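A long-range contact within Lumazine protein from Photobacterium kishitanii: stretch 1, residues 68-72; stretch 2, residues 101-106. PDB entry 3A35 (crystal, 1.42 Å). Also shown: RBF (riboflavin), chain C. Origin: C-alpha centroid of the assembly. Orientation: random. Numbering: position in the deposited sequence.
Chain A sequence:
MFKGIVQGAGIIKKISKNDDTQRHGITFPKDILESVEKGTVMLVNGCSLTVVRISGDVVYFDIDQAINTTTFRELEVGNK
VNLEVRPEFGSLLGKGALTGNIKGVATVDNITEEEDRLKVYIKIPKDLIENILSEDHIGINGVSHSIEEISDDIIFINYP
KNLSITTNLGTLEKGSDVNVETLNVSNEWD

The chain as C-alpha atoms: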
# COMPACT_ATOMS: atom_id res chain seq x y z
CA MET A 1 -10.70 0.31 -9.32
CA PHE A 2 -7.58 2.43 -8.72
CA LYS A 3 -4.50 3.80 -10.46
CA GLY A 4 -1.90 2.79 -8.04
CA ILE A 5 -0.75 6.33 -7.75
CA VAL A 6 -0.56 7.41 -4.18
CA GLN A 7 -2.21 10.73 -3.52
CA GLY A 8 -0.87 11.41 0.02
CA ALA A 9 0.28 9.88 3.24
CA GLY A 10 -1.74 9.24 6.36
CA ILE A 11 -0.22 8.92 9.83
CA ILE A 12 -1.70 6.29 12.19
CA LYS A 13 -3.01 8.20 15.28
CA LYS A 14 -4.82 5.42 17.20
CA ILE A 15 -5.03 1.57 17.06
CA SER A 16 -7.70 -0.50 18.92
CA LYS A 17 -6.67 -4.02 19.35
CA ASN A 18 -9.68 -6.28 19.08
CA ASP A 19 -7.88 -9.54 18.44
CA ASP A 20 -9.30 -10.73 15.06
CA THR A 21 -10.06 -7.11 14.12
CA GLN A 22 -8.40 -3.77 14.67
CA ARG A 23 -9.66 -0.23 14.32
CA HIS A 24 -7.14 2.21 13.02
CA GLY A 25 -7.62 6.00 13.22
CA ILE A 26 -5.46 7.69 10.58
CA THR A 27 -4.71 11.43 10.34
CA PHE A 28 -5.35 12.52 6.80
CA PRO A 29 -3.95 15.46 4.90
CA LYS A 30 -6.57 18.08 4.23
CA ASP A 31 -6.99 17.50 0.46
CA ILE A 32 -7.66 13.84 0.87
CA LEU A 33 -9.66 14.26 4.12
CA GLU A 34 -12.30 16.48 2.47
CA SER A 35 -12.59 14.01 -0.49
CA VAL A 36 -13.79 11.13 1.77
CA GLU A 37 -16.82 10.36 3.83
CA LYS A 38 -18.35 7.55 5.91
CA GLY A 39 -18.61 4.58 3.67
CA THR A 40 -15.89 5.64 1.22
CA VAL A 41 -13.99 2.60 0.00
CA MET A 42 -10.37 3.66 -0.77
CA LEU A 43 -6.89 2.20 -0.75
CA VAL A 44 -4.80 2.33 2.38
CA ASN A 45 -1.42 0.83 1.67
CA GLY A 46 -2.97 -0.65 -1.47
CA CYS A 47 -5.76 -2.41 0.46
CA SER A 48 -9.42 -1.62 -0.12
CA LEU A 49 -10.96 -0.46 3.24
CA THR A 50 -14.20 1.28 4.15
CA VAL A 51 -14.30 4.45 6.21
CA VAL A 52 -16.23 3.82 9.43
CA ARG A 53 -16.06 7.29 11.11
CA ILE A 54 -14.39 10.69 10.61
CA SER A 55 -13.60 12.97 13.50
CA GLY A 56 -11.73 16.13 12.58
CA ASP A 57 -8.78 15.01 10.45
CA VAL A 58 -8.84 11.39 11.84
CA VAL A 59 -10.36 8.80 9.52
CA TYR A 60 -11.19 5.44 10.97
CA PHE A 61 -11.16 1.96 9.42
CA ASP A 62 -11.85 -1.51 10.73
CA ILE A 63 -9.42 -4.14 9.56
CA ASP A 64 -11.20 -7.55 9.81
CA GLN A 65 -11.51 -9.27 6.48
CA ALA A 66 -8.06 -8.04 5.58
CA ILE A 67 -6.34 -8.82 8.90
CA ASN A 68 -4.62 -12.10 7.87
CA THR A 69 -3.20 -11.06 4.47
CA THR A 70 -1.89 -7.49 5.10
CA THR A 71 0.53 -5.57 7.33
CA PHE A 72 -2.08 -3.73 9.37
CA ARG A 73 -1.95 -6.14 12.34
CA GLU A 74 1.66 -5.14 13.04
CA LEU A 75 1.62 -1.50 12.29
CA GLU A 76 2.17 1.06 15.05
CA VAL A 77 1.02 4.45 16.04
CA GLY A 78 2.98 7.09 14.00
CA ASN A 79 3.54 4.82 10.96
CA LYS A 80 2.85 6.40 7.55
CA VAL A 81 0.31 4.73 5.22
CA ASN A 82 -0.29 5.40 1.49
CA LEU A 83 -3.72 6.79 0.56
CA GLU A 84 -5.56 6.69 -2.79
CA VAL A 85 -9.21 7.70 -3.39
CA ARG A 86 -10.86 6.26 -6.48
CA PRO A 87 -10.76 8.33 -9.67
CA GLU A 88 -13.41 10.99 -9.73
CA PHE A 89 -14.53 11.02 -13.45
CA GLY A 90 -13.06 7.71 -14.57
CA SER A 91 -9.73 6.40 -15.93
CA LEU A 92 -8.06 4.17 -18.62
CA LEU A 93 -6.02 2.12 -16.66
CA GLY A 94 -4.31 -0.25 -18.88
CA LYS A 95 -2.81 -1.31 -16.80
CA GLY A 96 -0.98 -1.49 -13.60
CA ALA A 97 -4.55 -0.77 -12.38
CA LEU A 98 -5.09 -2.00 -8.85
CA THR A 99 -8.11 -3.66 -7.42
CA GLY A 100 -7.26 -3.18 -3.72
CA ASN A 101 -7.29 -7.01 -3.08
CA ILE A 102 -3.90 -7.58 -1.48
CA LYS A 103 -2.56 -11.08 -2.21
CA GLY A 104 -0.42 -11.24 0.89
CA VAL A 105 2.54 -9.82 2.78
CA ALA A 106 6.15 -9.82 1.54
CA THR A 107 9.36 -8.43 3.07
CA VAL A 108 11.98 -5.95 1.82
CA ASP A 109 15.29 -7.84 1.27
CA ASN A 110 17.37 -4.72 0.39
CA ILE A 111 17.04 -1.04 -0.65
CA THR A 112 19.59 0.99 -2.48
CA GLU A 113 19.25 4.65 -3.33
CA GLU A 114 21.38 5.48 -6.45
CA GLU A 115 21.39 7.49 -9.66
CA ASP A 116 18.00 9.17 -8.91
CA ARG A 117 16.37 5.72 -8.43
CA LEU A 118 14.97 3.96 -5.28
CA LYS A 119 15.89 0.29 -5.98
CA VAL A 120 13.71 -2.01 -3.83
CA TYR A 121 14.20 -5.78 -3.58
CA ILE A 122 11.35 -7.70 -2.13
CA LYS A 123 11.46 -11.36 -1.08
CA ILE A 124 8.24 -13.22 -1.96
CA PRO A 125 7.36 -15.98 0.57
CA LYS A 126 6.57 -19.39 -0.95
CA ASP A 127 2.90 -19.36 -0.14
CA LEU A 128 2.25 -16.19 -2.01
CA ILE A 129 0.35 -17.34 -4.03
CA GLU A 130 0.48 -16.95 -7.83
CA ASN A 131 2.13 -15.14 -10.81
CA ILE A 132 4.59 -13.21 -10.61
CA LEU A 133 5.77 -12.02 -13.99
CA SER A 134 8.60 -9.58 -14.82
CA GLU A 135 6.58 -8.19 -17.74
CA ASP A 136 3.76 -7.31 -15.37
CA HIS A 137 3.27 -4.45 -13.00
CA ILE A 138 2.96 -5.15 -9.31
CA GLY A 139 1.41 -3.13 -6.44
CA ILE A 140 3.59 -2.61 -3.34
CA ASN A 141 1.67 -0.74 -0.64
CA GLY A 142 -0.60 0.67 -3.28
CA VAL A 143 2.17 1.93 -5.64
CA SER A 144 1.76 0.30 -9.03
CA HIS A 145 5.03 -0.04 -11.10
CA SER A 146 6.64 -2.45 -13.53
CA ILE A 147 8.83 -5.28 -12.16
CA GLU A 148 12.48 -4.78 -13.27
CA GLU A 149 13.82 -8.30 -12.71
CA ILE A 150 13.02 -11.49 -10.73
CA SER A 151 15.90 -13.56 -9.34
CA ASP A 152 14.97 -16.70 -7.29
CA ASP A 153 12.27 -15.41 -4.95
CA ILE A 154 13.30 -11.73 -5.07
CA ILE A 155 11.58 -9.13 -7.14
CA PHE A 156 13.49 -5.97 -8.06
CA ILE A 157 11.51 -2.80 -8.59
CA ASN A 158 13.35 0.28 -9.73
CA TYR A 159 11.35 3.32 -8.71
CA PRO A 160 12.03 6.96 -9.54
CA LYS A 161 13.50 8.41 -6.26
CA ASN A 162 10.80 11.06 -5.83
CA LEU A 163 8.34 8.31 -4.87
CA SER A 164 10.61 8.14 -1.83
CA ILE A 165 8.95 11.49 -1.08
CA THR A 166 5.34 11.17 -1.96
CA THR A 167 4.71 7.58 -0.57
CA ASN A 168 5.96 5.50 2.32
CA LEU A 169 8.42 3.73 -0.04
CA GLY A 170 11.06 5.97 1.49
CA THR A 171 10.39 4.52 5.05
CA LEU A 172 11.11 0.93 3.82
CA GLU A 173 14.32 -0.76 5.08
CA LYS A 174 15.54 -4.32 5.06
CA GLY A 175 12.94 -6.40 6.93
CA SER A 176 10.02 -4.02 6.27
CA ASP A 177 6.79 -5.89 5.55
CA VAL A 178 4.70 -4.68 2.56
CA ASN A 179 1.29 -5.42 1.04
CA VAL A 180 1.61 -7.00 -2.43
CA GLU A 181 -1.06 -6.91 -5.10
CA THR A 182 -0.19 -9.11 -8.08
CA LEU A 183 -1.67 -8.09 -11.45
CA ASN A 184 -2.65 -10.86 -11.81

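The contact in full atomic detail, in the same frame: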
# COMPACT_ATOMS: atom_id res chain seq x y z
N ASN A 68 -5.55 -10.97 8.01
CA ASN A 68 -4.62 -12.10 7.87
C ASN A 68 -3.75 -12.05 6.68
O ASN A 68 -2.86 -12.93 6.49
CB ASN A 68 -5.43 -13.42 7.81
CG ASN A 68 -6.18 -13.66 9.09
OD1 ASN A 68 -7.39 -13.82 9.11
ND2 ASN A 68 -5.42 -13.64 10.18
N THR A 69 -3.97 -11.05 5.75
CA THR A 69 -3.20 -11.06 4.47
C THR A 69 -2.57 -9.67 4.17
O THR A 69 -2.13 -9.42 3.07
CB THR A 69 -4.20 -11.36 3.32
OG1 THR A 69 -5.37 -10.58 3.47
CG2 THR A 69 -4.58 -12.86 3.38
N THR A 70 -2.47 -8.86 5.23
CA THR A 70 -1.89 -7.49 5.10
C THR A 70 -1.02 -7.15 6.30
O THR A 70 -1.02 -7.89 7.30
CB THR A 70 -3.05 -6.40 5.02
OG1 THR A 70 -3.80 -6.49 6.24
CG2 THR A 70 -3.99 -6.68 3.82
N THR A 71 -0.36 -6.00 6.24
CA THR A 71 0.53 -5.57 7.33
C THR A 71 -0.16 -4.92 8.47
O THR A 71 0.52 -4.57 9.50
CB THR A 71 1.65 -4.71 6.72
OG1 THR A 71 1.00 -3.58 6.18
CG2 THR A 71 2.41 -5.46 5.68
N PHE A 72 -1.47 -4.58 8.34
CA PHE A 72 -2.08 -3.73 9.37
C PHE A 72 -1.92 -4.22 10.84
O PHE A 72 -1.63 -3.39 11.71
CB PHE A 72 -3.55 -3.58 9.09
CG PHE A 72 -3.83 -2.73 7.87
CD1 PHE A 72 -3.66 -1.37 7.94
CD2 PHE A 72 -4.20 -3.31 6.68
CE1 PHE A 72 -3.95 -0.59 6.78
CE2 PHE A 72 -4.47 -2.54 5.54
CZ PHE A 72 -4.31 -1.19 5.57
N ASN A 101 -7.26 -5.66 -3.70
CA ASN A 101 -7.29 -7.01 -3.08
C ASN A 101 -5.84 -7.39 -2.91
O ASN A 101 -5.14 -7.79 -3.86
CB ASN A 101 -7.95 -8.07 -4.01
CG ASN A 101 -7.91 -9.44 -3.37
OD1 ASN A 101 -7.39 -10.39 -3.96
ND2 ASN A 101 -8.43 -9.56 -2.24
N ILE A 102 -5.27 -7.21 -1.68
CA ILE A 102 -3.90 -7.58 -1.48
C ILE A 102 -3.79 -9.14 -1.41
O ILE A 102 -4.52 -9.80 -0.72
CB ILE A 102 -3.43 -6.96 -0.11
CG1 ILE A 102 -3.45 -5.39 -0.17
CG2 ILE A 102 -2.15 -7.52 0.37
CD1 ILE A 102 -2.58 -4.90 -1.30
N LYS A 103 -2.83 -9.60 -2.14
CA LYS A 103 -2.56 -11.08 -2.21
C LYS A 103 -1.86 -11.56 -0.99
O LYS A 103 -2.04 -12.76 -0.63
CB LYS A 103 -1.76 -11.36 -3.45
CG LYS A 103 -2.51 -10.93 -4.67
CD LYS A 103 -4.03 -11.24 -4.66
CE LYS A 103 -4.62 -10.92 -6.04
NZ LYS A 103 -6.09 -10.61 -5.97
N GLY A 104 -0.99 -10.79 -0.37
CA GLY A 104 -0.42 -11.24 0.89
C GLY A 104 0.75 -10.31 1.22
O GLY A 104 1.01 -9.30 0.53
N VAL A 105 1.42 -10.57 2.32
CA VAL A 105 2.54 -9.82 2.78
C VAL A 105 3.84 -10.36 2.22
O VAL A 105 4.07 -11.58 2.16
CB VAL A 105 2.55 -9.83 4.28
CG1 VAL A 105 3.72 -9.10 4.83
CG2 VAL A 105 1.35 -9.16 4.86
N ALA A 106 4.70 -9.46 1.88
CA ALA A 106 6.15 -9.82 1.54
C ALA A 106 7.11 -8.96 2.30
O ALA A 106 6.70 -8.05 3.07
CB ALA A 106 6.39 -9.76 0.04
N1 RBF C . -11.34 -5.47 4.49
C2 RBF C . -11.29 -5.01 5.76
O2 RBF C . -10.59 -5.60 6.64
N3 RBF C . -11.93 -3.85 6.17
C4 RBF C . -12.68 -3.07 5.25
O4 RBF C . -13.23 -2.05 5.68
C4A RBF C . -12.78 -3.63 3.96
N5 RBF C . -13.63 -2.93 3.03
C5A RBF C . -13.71 -3.46 1.74
C6 RBF C . -14.63 -2.85 0.88
C7 RBF C . -14.72 -3.44 -0.41
C7M RBF C . -15.79 -2.79 -1.33
C8 RBF C . -13.96 -4.49 -0.83
C8M RBF C . -14.09 -4.97 -2.21
C9 RBF C . -13.00 -5.09 0.06
C9A RBF C . -12.96 -4.61 1.38
N10 RBF C . -12.10 -5.25 2.34
C10 RBF C . -12.10 -4.76 3.62
C1' RBF C . -11.41 -6.44 2.07
C2' RBF C . -9.92 -6.30 1.83
O2' RBF C . -9.69 -5.34 0.75
C3' RBF C . -9.33 -7.55 1.43
O3' RBF C . -9.65 -8.50 2.59
C4' RBF C . -7.79 -7.55 1.42
O4' RBF C . -7.33 -6.79 0.28
C5' RBF C . -7.20 -8.96 1.31
O5' RBF C . -5.77 -8.97 1.42

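The two stretches meet over a small interface, with 241 Å² buried when both sides are summed, and no hydrogen bond passes directly between them. Their touching parts run 66° apart, measured from the CA of T69 to that of T71 and from the CA of I102 to that of V105. They therefore cross instead of lying alongside one another as paired strands would. What holds them together is apparent from following stretch 2 in order.

N101 makes no contact with stretch 1. Its side chain (chi1 t) turns to its own stretch, where K103 NZ donates a hydrogen bond to N101 OD1. At 2.4 Å between these two atoms the bond is very short, so the modelled distance deserves caution. N101 CA also lies 3.4 Å from riboflavin O4', bringing the backbone close to the ribityl chain.

I102 touches stretch 1 with its side chain and bonds the ligand with its backbone. Its CA-to-CB bond points toward stretch 1, although the end of the side chain leads away. Accordingly, the near atoms belong to the base of the side chain: I102 CG2 is 3.3 Å from T69 O, and I102 CB is 4.0 Å from T70 CG2, a normal distance for aliphatic packing. The backbone faces the ligand. I102 N donates to riboflavin O4' at 2.9 Å, with an angle of 152° at the hydrogen, and riboflavin O5' donates to I102 O at 2.6 Å. From stretch 1, T69 OG1 lies 2.6 Å from the same O5' and is hydrogen-bonded to it. The ribityl terminus thus supplies a polar link that the two stretches do not make directly.

K103 points its CB away from stretch 1, and its nearest side-chain atom, K103 CB, is 6.8 Å from T69 O.

At G104 the backbones approach most closely, with G104 CA and T69 CA 4.5 Å apart. G104 CA is 3.3 Å from T69 O, and the angle of 135° at the hydrogen identifies a CA-H...O contact. This is a modest compensation, because T69 O is buried here without a conventional partner; V105 N, at 3.8 Å from T69 O, does not form a hydrogen bond with it. The phi/psi of G104, 168/-179, would jam a CB against the carbonyl oxygen of K103, and this local strain by itself calls for glycine. An ideal CB would stand 4.5 Å from T69 O, so the neighbouring stretch does not impose that requirement.

V105 is the last residue of stretch 2 to touch stretch 1. Its CB points toward stretch 1, and with chi1 at 178° (t) its CG2 lies 3.4 Å from T70 C and 3.8 Å from T71 N, packing against the peptide unit between those threonines. V105 CG2 is also 3.9 Å from T71 CG2. V105 loses 61 Å² to stretch 1, the largest area covered on any residue here, closely followed by T69 with 60 Å².

A106 ends the walk with its CB directed away and no contact across the interface.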